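Local coordinates for protein CHAD domain (PDB 6QV5) that probably binds inorganic polyphosphate through its all-helical CHAD domain and also binds a zinc ion, at residues 16-24 against 215-223; 247-255 against 268-276. All coordinates share one frame; numbering follows the deposited sequence.

Contact 1. Residues 16-24 against 215-223; sequences QALALDADA and LEFFHGLYR
Leu18 and Leu20 both direct a methyl group at the carbonyl oxygen of Phe217, the last residue of helix 198-217, with Leu20 CD1 3.4 Å from Phe217 O. Leu18 gets there because its CG stands anti to the backbone N (chi1 -167°). Other carbons meet backbone oxygens too: the CB of His219 sits 3.5 Å from Leu18 O, Leu221 CD1 approaches Asp21 O, and Gly220 CA makes a CA-H...O contact of 3.5 Å with Leu20 O. Purely apolar contacts come from Leu221 CD1 on Leu20 CB (3.8 Å) and from Leu20 CD1 near Phe218 CD1 (4.5 Å). No direct hydrogen bond joins the two segments; water bridges the backbones instead. Water 2 donates to Leu18 O (2.7 Å) and Phe217 O and accepts from Leu20 N and Gly220 N (2.9 Å). Water 1 accepts from Leu18 N and donates to Glu216 O at 2.7 Å. Leu18 and Phe217 both continue onto Ile33 of helix 26-42, and Phe218 and Leu221 turn to helix 171-192. The join thus rests on leucine packing and water-bridged backbone groups, water 2 tying the N-terminal chain both to the last helical carbonyl and to the turn beyond it.

Contact 2. Residues 247-255 against 268-276; sequences LVVAGRLLQ and VQFARGYLL
Leu254 enters helix 268-276 as a knob into the hole formed by Val268, Ala271, Arg272 and Leu275. Its CG lies anti to the carbonyl carbon, and the side chain works at two levels: CB rests against Val268 CG1 and the CG of Arg272, whereas CD1 reaches on to the CB of Ala271, at 3.9 Å. The side chains of Leu254 and Leu275 cross at about a right angle and meet through their CD1 methyls. Leu275 CD1 also touches Ala250 CB at 3.8 Å, one turn back along helix 247-255.

Arg272 runs along the border of this apolar seam. Its chain bends at chi3, bringing the guanidinium beside Gly251, where NE donates to Gly251 O at 3.2 Å with an N-H...O angle of 152°. That oxygen lies close to the guanidinium plane and also accepts the helical bond from Gln255 N; the two donors arrive from opposite faces of the carbonyl plane. At the other end, Arg272 NH1 donates to Gln269 OE1 (2.8 Å) of its own helix. Gln255 OE1 stands over one face of the guanidinium, offset toward its rim, with the amide plane turned 69° from it; OE1 is 3.1 Å from Arg272 NH1, but the angle is too poor for a hydrogen bond.

The helices are antiparallel at 159°, their axes 9.4 Å apart, forming a helical hairpin of the all-helical fold. Ala250 also leans on Leu104 of helix 82-108, and Val268 and Ala271 on Leu125 of helix 122-145. Bonds at NE and NH1 to acceptors on both helices should restrict rotation of the guanidinium, and the Gln255 side-chain carbonyl over its face probably favours the positive charge without a carboxylate in this contact.

How the contacts relate
Following the chain from the N terminus, the segment 16-24 precedes helix 26-42 and is separated by 190 residues, 150 of them helical, from 215-223, which it meets in contact 1. That long closure ties the N-terminal loop to the end of helix 198-217. Helix 224-260 then starts just past contact 1 and carries the chain to the other side of the molecule, where contact 2 closes a short hairpin over 12 intervening residues by folding helix 265-281 back. The contacts are in series, neither nested nor crossed, and do not touch: their centres are about 41 Å apart, on opposite sides of the chain's centre.

Contact 1. Residues 16-24 against 215-223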
ATOM      1  N   GLN A  16       7.054 -13.111   1.216  1.00 87.98           N
ATOM      2  CA  GLN A  16       7.752 -14.163   1.958  1.00 88.14           C
ATOM      3  C   GLN A  16       8.232 -13.638   3.308  1.00 92.81           C
ATOM      4  O   GLN A  16       8.716 -12.505   3.387  1.00 92.29           O
ATOM      5  CB  GLN A  16       8.936 -14.705   1.143  1.00 89.50           C
ATOM      6  CG  GLN A  16       8.811 -16.182   0.797  1.00104.71           C
ATOM      7  CD  GLN A  16      10.066 -16.713   0.150  1.00123.44           C
ATOM      8  OE1 GLN A  16      10.213 -16.704  -1.076  1.00118.28           O
ATOM      9  NE2 GLN A  16      10.998 -17.192   0.960  1.00115.78           N
ATOM     10  N   ALA A  17       8.066 -14.450   4.373  1.00 90.10           N
ATOM     11  CA  ALA A  17       8.474 -14.104   5.736  1.00 90.13           C
ATOM     12  C   ALA A  17       9.995 -13.965   5.809  1.00 94.67           C
ATOM     13  O   ALA A  17      10.721 -14.930   5.553  1.00 94.08           O
ATOM     14  CB  ALA A  17       7.981 -15.156   6.719  1.00 90.87           C
ATOM     15  N   LEU A  18      10.468 -12.741   6.087  1.00 92.04           N
ATOM     16  CA  LEU A  18      11.893 -12.433   6.165  1.00 92.32           C
ATOM     17  C   LEU A  18      12.393 -12.474   7.609  1.00 97.10           C
ATOM     18  O   LEU A  18      12.115 -11.565   8.396  1.00 96.60           O
ATOM     19  CB  LEU A  18      12.197 -11.081   5.486  1.00 92.43           C
ATOM     20  CG  LEU A  18      13.667 -10.750   5.206  1.00 97.22           C
ATOM     21  CD1 LEU A  18      14.204 -11.536   4.014  1.00 97.42           C
ATOM     22  CD2 LEU A  18      13.839  -9.275   4.943  1.00 99.72           C
ATOM     23  N   ALA A  19      13.112 -13.554   7.955  1.00 94.59           N
ATOM     24  CA  ALA A  19      13.671 -13.756   9.289  1.00 94.92           C
ATOM     25  C   ALA A  19      15.185 -13.517   9.275  1.00 99.80           C
ATOM     26  O   ALA A  19      15.969 -14.429   8.993  1.00 99.46           O
ATOM     27  CB  ALA A  19      13.338 -15.154   9.800  1.00 95.66           C
ATOM     28  N   LEU A  20      15.584 -12.262   9.540  1.00 97.00           N
ATOM     29  CA  LEU A  20      16.986 -11.846   9.577  1.00 97.11           C
ATOM     30  C   LEU A  20      17.625 -12.248  10.900  1.00102.06           C
ATOM     31  O   LEU A  20      16.941 -12.276  11.930  1.00101.85           O
ATOM     32  CB  LEU A  20      17.111 -10.320   9.397  1.00 97.14           C
ATOM     33  CG  LEU A  20      16.777  -9.728   8.025  1.00101.83           C
ATOM     34  CD1 LEU A  20      16.453  -8.255   8.147  1.00102.00           C
ATOM     35  CD2 LEU A  20      17.924  -9.918   7.039  1.00104.18           C
ATOM     36  N   ASP A  21      18.940 -12.534  10.879  1.00 99.17           N
ATOM     37  CA  ASP A  21      19.706 -12.883  12.077  1.00 99.26           C
ATOM     38  C   ASP A  21      19.878 -11.633  12.945  1.00103.39           C
ATOM     39  O   ASP A  21      19.899 -10.520  12.414  1.00103.10           O
ATOM     40  CB  ASP A  21      21.082 -13.462  11.698  1.00101.26           C
ATOM     41  CG  ASP A  21      21.037 -14.826  11.034  1.00112.44           C
ATOM     42  OD1 ASP A  21      20.558 -15.787  11.678  1.00113.22           O
ATOM     43  OD2 ASP A  21      21.505 -14.939   9.881  1.00118.46           O
ATOM     44  N   ALA A  22      19.977 -11.814  14.274  1.00 99.85           N
ATOM     45  CA  ALA A  22      20.146 -10.713  15.228  1.00 99.65           C
ATOM     46  C   ALA A  22      21.491  -9.997  15.041  1.00103.23           C
ATOM     47  O   ALA A  22      21.562  -8.779  15.210  1.00103.20           O
ATOM     48  CB  ALA A  22      20.021 -11.232  16.653  1.00100.44           C
ATOM     49  N   ASP A  23      22.541 -10.756  14.669  1.00 98.85           N
ATOM     50  CA  ASP A  23      23.902 -10.263  14.447  1.00 98.24           C
ATOM     51  C   ASP A  23      24.189  -9.878  12.977  1.00100.38           C
ATOM     52  O   ASP A  23      25.343  -9.608  12.633  1.00100.15           O
ATOM     53  CB  ASP A  23      24.926 -11.295  14.966  1.00100.19           C
ATOM     54  CG  ASP A  23      24.882 -12.643  14.264  1.00111.87           C
ATOM     55  OD1 ASP A  23      23.779 -13.235  14.173  1.00112.35           O
ATOM     56  OD2 ASP A  23      25.953 -13.115  13.817  1.00118.68           O
ATOM     57  N   ALA A  24      23.144  -9.833  12.124  1.00 95.59           N
ATOM     58  CA  ALA A  24      23.267  -9.484  10.704  1.00 94.70           C
ATOM     59  C   ALA A  24      23.621  -8.013  10.485  1.00 96.51           C
ATOM     60  O   ALA A  24      23.156  -7.146  11.229  1.00 96.21           O
ATOM     61  CB  ALA A  24      21.988  -9.832   9.960  1.00 95.44           C
ATOM     62  N   LEU A 215       8.554  -2.962  10.376  1.00 72.89           N
ATOM     63  CA  LEU A 215       8.582  -3.992  11.411  1.00 73.23           C
ATOM     64  C   LEU A 215       8.568  -5.399  10.802  1.00 78.00           C
ATOM     65  O   LEU A 215       9.112  -6.325  11.403  1.00 77.71           O
ATOM     66  CB  LEU A 215       7.428  -3.790  12.405  1.00 73.37           C
ATOM     67  CG  LEU A 215       7.615  -4.350  13.818  1.00 78.18           C
ATOM     68  CD1 LEU A 215       8.803  -3.700  14.540  1.00 78.45           C
ATOM     69  CD2 LEU A 215       6.363  -4.149  14.633  1.00 80.21           C
ATOM     70  N   GLU A 216       7.971  -5.552   9.603  1.00 75.41           N
ATOM     71  CA  GLU A 216       7.935  -6.821   8.871  1.00 75.49           C
ATOM     72  C   GLU A 216       9.292  -7.082   8.212  1.00 80.25           C
ATOM     73  O   GLU A 216       9.692  -8.241   8.085  1.00 79.65           O
ATOM     74  CB  GLU A 216       6.824  -6.815   7.814  1.00 76.76           C
ATOM     75  CG  GLU A 216       5.431  -7.063   8.370  1.00 86.16           C
ATOM     76  CD  GLU A 216       4.283  -6.901   7.387  1.00102.43           C
ATOM     77  OE1 GLU A 216       4.435  -6.158   6.390  1.00 89.74           O
ATOM     78  OE2 GLU A 216       3.219  -7.515   7.629  1.00 96.38           O
ATOM     79  N   PHE A 217       9.997  -6.001   7.795  1.00 77.63           N
ATOM     80  CA  PHE A 217      11.322  -6.063   7.171  1.00 77.80           C
ATOM     81  C   PHE A 217      12.378  -6.518   8.179  1.00 84.36           C
ATOM     82  O   PHE A 217      13.175  -7.403   7.867  1.00 83.81           O
ATOM     83  CB  PHE A 217      11.724  -4.699   6.569  1.00 79.13           C
ATOM     84  CG  PHE A 217      10.898  -4.172   5.417  1.00 80.11           C
ATOM     85  CD1 PHE A 217      10.363  -5.036   4.468  1.00 82.84           C
ATOM     86  CD2 PHE A 217      10.719  -2.806   5.239  1.00 81.90           C
ATOM     87  CE1 PHE A 217       9.619  -4.545   3.392  1.00 83.63           C
ATOM     88  CE2 PHE A 217       9.972  -2.316   4.164  1.00 84.60           C
ATOM     89  CZ  PHE A 217       9.429  -3.189   3.247  1.00 82.64           C
ATOM     90  N   PHE A 218      12.374  -5.912   9.382  1.00 83.41           N
ATOM     91  CA  PHE A 218      13.303  -6.220  10.472  1.00 84.45           C
ATOM     92  C   PHE A 218      12.609  -7.106  11.527  1.00 91.07           C
ATOM     93  O   PHE A 218      12.760  -6.878  12.729  1.00 90.78           O
ATOM     94  CB  PHE A 218      13.843  -4.914  11.095  1.00 86.30           C
ATOM     95  CG  PHE A 218      14.552  -3.977  10.142  1.00 87.93           C
ATOM     96  CD1 PHE A 218      15.897  -4.157   9.834  1.00 91.09           C
ATOM     97  CD2 PHE A 218      13.888  -2.891   9.585  1.00 90.06           C
ATOM     98  CE1 PHE A 218      16.558  -3.277   8.972  1.00 92.08           C
ATOM     99  CE2 PHE A 218      14.546  -2.016   8.716  1.00 92.97           C
ATOM    100  CZ  PHE A 218      15.877  -2.214   8.416  1.00 91.21           C
ATOM    101  N   HIS A 219      11.866  -8.131  11.061  1.00 89.87           N
ATOM    102  CA  HIS A 219      11.083  -9.072  11.871  1.00 90.77           C
ATOM    103  C   HIS A 219      11.906  -9.873  12.900  1.00 96.04           C
ATOM    104  O   HIS A 219      11.535  -9.902  14.076  1.00 95.82           O
ATOM    105  CB  HIS A 219      10.266 -10.011  10.958  1.00 91.80           C
ATOM    106  CG  HIS A 219       9.554 -11.112  11.682  1.00 95.40           C
ATOM    107  ND1 HIS A 219       9.945 -12.432  11.546  1.00 97.27           N
ATOM    108  CD2 HIS A 219       8.510 -11.051  12.542  1.00 97.27           C
ATOM    109  CE1 HIS A 219       9.125 -13.129  12.316  1.00 96.74           C
ATOM    110  NE2 HIS A 219       8.246 -12.342  12.937  1.00 97.09           N
ATOM    111  N   GLY A 220      12.996 -10.501  12.456  1.00 93.53           N
ATOM    112  CA  GLY A 220      13.860 -11.318  13.307  1.00 93.85           C
ATOM    113  C   GLY A 220      14.785 -10.570  14.253  1.00 98.85           C
ATOM    114  O   GLY A 220      15.586 -11.198  14.951  1.00 98.47           O
ATOM    115  N   LEU A 221      14.677  -9.230  14.291  1.00 96.24           N
ATOM    116  CA  LEU A 221      15.494  -8.339  15.119  1.00 96.40           C
ATOM    117  C   LEU A 221      14.794  -7.897  16.412  1.00101.05           C
ATOM    118  O   LEU A 221      15.466  -7.473  17.354  1.00100.51           O
ATOM    119  CB  LEU A 221      15.874  -7.096  14.291  1.00 96.51           C
ATOM    120  CG  LEU A 221      17.239  -7.090  13.593  1.00101.34           C
ATOM    121  CD1 LEU A 221      17.288  -8.077  12.434  1.00101.58           C
ATOM    122  CD2 LEU A 221      17.546  -5.717  13.053  1.00103.85           C
ATOM    123  N   TYR A 222      13.452  -7.984  16.450  1.00 98.42           N
ATOM    124  CA  TYR A 222      12.631  -7.550  17.583  1.00 98.53           C
ATOM    125  C   TYR A 222      11.864  -8.704  18.255  1.00104.20           C
ATOM    126  O   TYR A 222      11.734  -9.778  17.664  1.00103.85           O
ATOM    127  CB  TYR A 222      11.673  -6.429  17.134  1.00 99.21           C
ATOM    128  CG  TYR A 222      12.363  -5.163  16.670  1.00100.27           C
ATOM    129  CD1 TYR A 222      12.551  -4.090  17.535  1.00102.06           C
ATOM    130  CD2 TYR A 222      12.806  -5.027  15.357  1.00100.87           C
ATOM    131  CE1 TYR A 222      13.184  -2.923  17.115  1.00102.60           C
ATOM    132  CE2 TYR A 222      13.454  -3.869  14.928  1.00101.66           C
ATOM    133  CZ  TYR A 222      13.631  -2.815  15.809  1.00108.64           C
ATOM    134  OH  TYR A 222      14.256  -1.666  15.393  1.00109.14           O
ATOM    135  N   ARG A 223      11.368  -8.471  19.498  1.00102.08           N
ATOM    136  CA  ARG A 223      10.610  -9.431  20.317  1.00102.51           C
ATOM    137  C   ARG A 223       9.350  -9.931  19.604  1.00107.97           C
ATOM    138  O   ARG A 223       8.610  -9.126  19.039  1.00107.79           O
ATOM    139  CB  ARG A 223      10.254  -8.818  21.678  1.00102.74           C
TER
HETATM  140  O   HOH W   1       8.615 -10.690   7.517  1.00 64.15           O
HETATM  141  O   HOH W   2      13.713  -9.802   9.748  1.00 74.63           O

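Contact 2. Residues 247-255 against 268-276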
ATOM      1  N   LEU A 247     -14.291   4.944   0.425  1.00 69.56           N
ATOM      2  CA  LEU A 247     -15.515   5.714   0.205  1.00 69.50           C
ATOM      3  C   LEU A 247     -15.229   7.011  -0.571  1.00 73.19           C
ATOM      4  O   LEU A 247     -15.952   7.315  -1.521  1.00 72.46           O
ATOM      5  CB  LEU A 247     -16.155   6.042   1.569  1.00 69.69           C
ATOM      6  CG  LEU A 247     -17.308   5.169   2.101  1.00 74.56           C
ATOM      7  CD1 LEU A 247     -16.936   3.689   2.182  1.00 74.91           C
ATOM      8  CD2 LEU A 247     -17.705   5.624   3.482  1.00 77.12           C
ATOM      9  N   VAL A 248     -14.167   7.759  -0.183  1.00 69.98           N
ATOM     10  CA  VAL A 248     -13.794   9.023  -0.829  1.00 69.81           C
ATOM     11  C   VAL A 248     -13.160   8.782  -2.224  1.00 72.80           C
ATOM     12  O   VAL A 248     -13.342   9.616  -3.113  1.00 72.60           O
ATOM     13  CB  VAL A 248     -12.948   9.958   0.091  1.00 73.98           C
ATOM     14  CG1 VAL A 248     -11.489   9.526   0.188  1.00 73.79           C
ATOM     15  CG2 VAL A 248     -13.058  11.419  -0.339  1.00 73.92           C
ATOM     16  N   VAL A 249     -12.457   7.638  -2.418  1.00 68.48           N
ATOM     17  CA  VAL A 249     -11.847   7.261  -3.702  1.00 67.76           C
ATOM     18  C   VAL A 249     -12.979   6.918  -4.686  1.00 70.75           C
ATOM     19  O   VAL A 249     -12.947   7.361  -5.836  1.00 70.01           O
ATOM     20  CB  VAL A 249     -10.785   6.125  -3.548  1.00 71.55           C
ATOM     21  CG1 VAL A 249     -10.436   5.473  -4.888  1.00 71.20           C
ATOM     22  CG2 VAL A 249      -9.520   6.646  -2.869  1.00 71.35           C
ATOM     23  N   ALA A 250     -14.004   6.184  -4.198  1.00 66.98           N
ATOM     24  CA  ALA A 250     -15.201   5.788  -4.947  1.00 66.64           C
ATOM     25  C   ALA A 250     -15.938   7.003  -5.522  1.00 70.43           C
ATOM     26  O   ALA A 250     -16.311   6.985  -6.695  1.00 69.61           O
ATOM     27  CB  ALA A 250     -16.133   4.991  -4.053  1.00 67.27           C
ATOM     28  N   GLY A 251     -16.099   8.046  -4.700  1.00 67.34           N
ATOM     29  CA  GLY A 251     -16.741   9.300  -5.082  1.00 67.41           C
ATOM     30  C   GLY A 251     -15.981  10.043  -6.162  1.00 71.62           C
ATOM     31  O   GLY A 251     -16.593  10.639  -7.052  1.00 71.42           O
ATOM     32  N   ARG A 252     -14.637   9.989  -6.098  1.00 68.39           N
ATOM     33  CA  ARG A 252     -13.723  10.603  -7.064  1.00 68.23           C
ATOM     34  C   ARG A 252     -13.768   9.832  -8.395  1.00 71.58           C
ATOM     35  O   ARG A 252     -13.860  10.460  -9.452  1.00 71.22           O
ATOM     36  CB  ARG A 252     -12.293  10.644  -6.486  1.00 69.01           C
ATOM     37  CG  ARG A 252     -11.245  11.284  -7.403  1.00 80.04           C
ATOM     38  CD  ARG A 252      -9.822  11.127  -6.882  1.00 90.94           C
ATOM     39  NE  ARG A 252      -9.408   9.725  -6.753  1.00100.34           N
ATOM     40  CZ  ARG A 252      -8.867   8.999  -7.729  1.00115.06           C
ATOM     41  NH1 ARG A 252      -8.673   9.528  -8.932  1.00101.45           N
ATOM     42  NH2 ARG A 252      -8.522   7.737  -7.511  1.00103.10           N
ATOM     43  N   LEU A 253     -13.715   8.480  -8.337  1.00 67.85           N
ATOM     44  CA  LEU A 253     -13.753   7.598  -9.511  1.00 67.61           C
ATOM     45  C   LEU A 253     -15.078   7.676 -10.265  1.00 72.77           C
ATOM     46  O   LEU A 253     -15.069   7.691 -11.497  1.00 72.47           O
ATOM     47  CB  LEU A 253     -13.448   6.133  -9.140  1.00 67.39           C
ATOM     48  CG  LEU A 253     -12.023   5.777  -8.691  1.00 71.58           C
ATOM     49  CD1 LEU A 253     -11.957   4.337  -8.228  1.00 71.50           C
ATOM     50  CD2 LEU A 253     -11.003   5.998  -9.803  1.00 73.50           C
ATOM     51  N   LEU A 254     -16.212   7.724  -9.534  1.00 70.50           N
ATOM     52  CA  LEU A 254     -17.545   7.805 -10.136  1.00 70.83           C
ATOM     53  C   LEU A 254     -17.812   9.163 -10.784  1.00 76.55           C
ATOM     54  O   LEU A 254     -18.385   9.198 -11.872  1.00 76.28           O
ATOM     55  CB  LEU A 254     -18.654   7.426  -9.141  1.00 70.80           C
ATOM     56  CG  LEU A 254     -18.756   5.944  -8.753  1.00 75.33           C
ATOM     57  CD1 LEU A 254     -19.534   5.773  -7.466  1.00 75.35           C
ATOM     58  CD2 LEU A 254     -19.374   5.103  -9.867  1.00 77.74           C
ATOM     59  N   GLN A 255     -17.357  10.270 -10.150  1.00 74.63           N
ATOM     60  CA  GLN A 255     -17.490  11.635 -10.684  1.00 75.25           C
ATOM     61  C   GLN A 255     -16.722  11.764 -12.016  1.00 81.16           C
ATOM     62  O   GLN A 255     -17.212  12.420 -12.939  1.00 81.01           O
ATOM     63  CB  GLN A 255     -17.037  12.685  -9.643  1.00 76.68           C
ATOM     64  CG  GLN A 255     -17.113  14.158 -10.085  1.00 94.51           C
ATOM     65  CD  GLN A 255     -18.487  14.606 -10.529  1.00116.24           C
ATOM     66  OE1 GLN A 255     -19.404  14.793  -9.722  1.00111.99           O
ATOM     67  NE2 GLN A 255     -18.652  14.800 -11.830  1.00109.18           N
ATOM     68  N   VAL A 268     -24.842   6.992 -11.476  1.00 78.57           N
ATOM     69  CA  VAL A 268     -23.596   7.466 -10.859  1.00 77.80           C
ATOM     70  C   VAL A 268     -23.926   8.377  -9.668  1.00 80.48           C
ATOM     71  O   VAL A 268     -23.433   8.135  -8.565  1.00 80.10           O
ATOM     72  CB  VAL A 268     -22.661   8.172 -11.886  1.00 81.53           C
ATOM     73  CG1 VAL A 268     -21.527   8.918 -11.190  1.00 81.20           C
ATOM     74  CG2 VAL A 268     -22.103   7.186 -12.906  1.00 81.32           C
ATOM     75  N   GLN A 269     -24.764   9.414  -9.899  1.00 76.11           N
ATOM     76  CA  GLN A 269     -25.187  10.382  -8.884  1.00 75.68           C
ATOM     77  C   GLN A 269     -25.897   9.721  -7.698  1.00 78.46           C
ATOM     78  O   GLN A 269     -25.730  10.180  -6.568  1.00 77.97           O
ATOM     79  CB  GLN A 269     -26.039  11.508  -9.499  1.00 77.08           C
ATOM     80  CG  GLN A 269     -25.246  12.511 -10.343  1.00 90.97           C
ATOM     81  CD  GLN A 269     -24.428  13.472  -9.515  1.00108.15           C
ATOM     82  OE1 GLN A 269     -23.283  13.195  -9.146  1.00101.16           O
ATOM     83  NE2 GLN A 269     -24.997  14.630  -9.214  1.00102.29           N
ATOM     84  N   PHE A 270     -26.646   8.621  -7.952  1.00 74.28           N
ATOM     85  CA  PHE A 270     -27.334   7.840  -6.923  1.00 73.93           C
ATOM     86  C   PHE A 270     -26.307   7.157  -6.020  1.00 76.14           C
ATOM     87  O   PHE A 270     -26.451   7.195  -4.796  1.00 75.19           O
ATOM     88  CB  PHE A 270     -28.293   6.805  -7.550  1.00 76.04           C
ATOM     89  CG  PHE A 270     -29.130   6.048  -6.542  1.00 77.94           C
ATOM     90  CD1 PHE A 270     -30.350   6.552  -6.110  1.00 81.17           C
ATOM     91  CD2 PHE A 270     -28.693   4.834  -6.020  1.00 80.35           C
ATOM     92  CE1 PHE A 270     -31.117   5.859  -5.166  1.00 82.33           C
ATOM     93  CE2 PHE A 270     -29.456   4.147  -5.072  1.00 83.27           C
ATOM     94  CZ  PHE A 270     -30.664   4.662  -4.655  1.00 81.41           C
ATOM     95  N   ALA A 271     -25.272   6.541  -6.631  1.00 71.91           N
ATOM     96  CA  ALA A 271     -24.182   5.862  -5.935  1.00 71.16           C
ATOM     97  C   ALA A 271     -23.333   6.877  -5.169  1.00 74.16           C
ATOM     98  O   ALA A 271     -22.977   6.619  -4.021  1.00 73.37           O
ATOM     99  CB  ALA A 271     -23.322   5.096  -6.929  1.00 71.90           C
ATOM    100  N   ARG A 272     -23.048   8.042  -5.791  1.00 70.57           N
ATOM    101  CA  ARG A 272     -22.265   9.133  -5.203  1.00 70.26           C
ATOM    102  C   ARG A 272     -22.969   9.748  -3.998  1.00 74.25           C
ATOM    103  O   ARG A 272     -22.308  10.070  -3.012  1.00 74.00           O
ATOM    104  CB  ARG A 272     -21.931  10.208  -6.249  1.00 69.84           C
ATOM    105  CG  ARG A 272     -20.783   9.816  -7.174  1.00 77.28           C
ATOM    106  CD  ARG A 272     -20.283  10.975  -8.017  1.00 82.58           C
ATOM    107  NE  ARG A 272     -19.524  11.945  -7.222  1.00 89.15           N
ATOM    108  CZ  ARG A 272     -19.933  13.181  -6.951  1.00103.59           C
ATOM    109  NH1 ARG A 272     -21.095  13.622  -7.418  1.00 91.05           N
ATOM    110  NH2 ARG A 272     -19.181  13.987  -6.214  1.00 90.47           N
ATOM    111  N   GLY A 273     -24.294   9.879  -4.083  1.00 71.05           N
ATOM    112  CA  GLY A 273     -25.130  10.395  -3.006  1.00 70.85           C
ATOM    113  C   GLY A 273     -25.110   9.473  -1.804  1.00 75.09           C
ATOM    114  O   GLY A 273     -24.949   9.935  -0.672  1.00 74.36           O
ATOM    115  N   TYR A 274     -25.218   8.150  -2.063  1.00 72.49           N
ATOM    116  CA  TYR A 274     -25.189   7.079  -1.064  1.00 72.83           C
ATOM    117  C   TYR A 274     -23.840   7.021  -0.344  1.00 77.13           C
ATOM    118  O   TYR A 274     -23.810   6.875   0.879  1.00 76.48           O
ATOM    119  CB  TYR A 274     -25.502   5.718  -1.723  1.00 74.27           C
ATOM    120  CG  TYR A 274     -25.908   4.627  -0.752  1.00 76.50           C
ATOM    121  CD1 TYR A 274     -27.247   4.284  -0.580  1.00 78.69           C
ATOM    122  CD2 TYR A 274     -24.953   3.905  -0.040  1.00 77.25           C
ATOM    123  CE1 TYR A 274     -27.627   3.268   0.298  1.00 79.92           C
ATOM    124  CE2 TYR A 274     -25.321   2.894   0.847  1.00 78.19           C
ATOM    125  CZ  TYR A 274     -26.659   2.578   1.012  1.00 87.00           C
ATOM    126  OH  TYR A 274     -27.024   1.580   1.881  1.00 89.88           O
ATOM    127  N   LEU A 275     -22.735   7.131  -1.102  1.00 74.37           N
ATOM    128  CA  LEU A 275     -21.376   7.072  -0.566  1.00 74.57           C
ATOM    129  C   LEU A 275     -20.975   8.330   0.205  1.00 79.62           C
ATOM    130  O   LEU A 275     -20.264   8.214   1.203  1.00 78.93           O
ATOM    131  CB  LEU A 275     -20.354   6.732  -1.662  1.00 74.57           C
ATOM    132  CG  LEU A 275     -20.478   5.333  -2.279  1.00 79.14           C
ATOM    133  CD1 LEU A 275     -19.851   5.284  -3.650  1.00 79.16           C
ATOM    134  CD2 LEU A 275     -19.893   4.265  -1.374  1.00 81.69           C
ATOM    135  N   LEU A 276     -21.445   9.519  -0.236  1.00 77.51           N
ATOM    136  CA  LEU A 276     -21.172  10.800   0.433  1.00 77.97           C
ATOM    137  C   LEU A 276     -21.829  10.823   1.814  1.00 82.58           C
ATOM    138  O   LEU A 276     -21.259  11.386   2.751  1.00 82.51           O
ATOM    139  CB  LEU A 276     -21.673  11.983  -0.414  1.00 78.22           C
ATOM    140  CG  LEU A 276     -21.117  13.359  -0.042  1.00 83.27           C
ATOM    141  CD1 LEU A 276     -19.880  13.695  -0.868  1.00 83.55           C
ATOM    142  CD2 LEU A 276     -22.169  14.430  -0.220  1.00 85.92           C
TER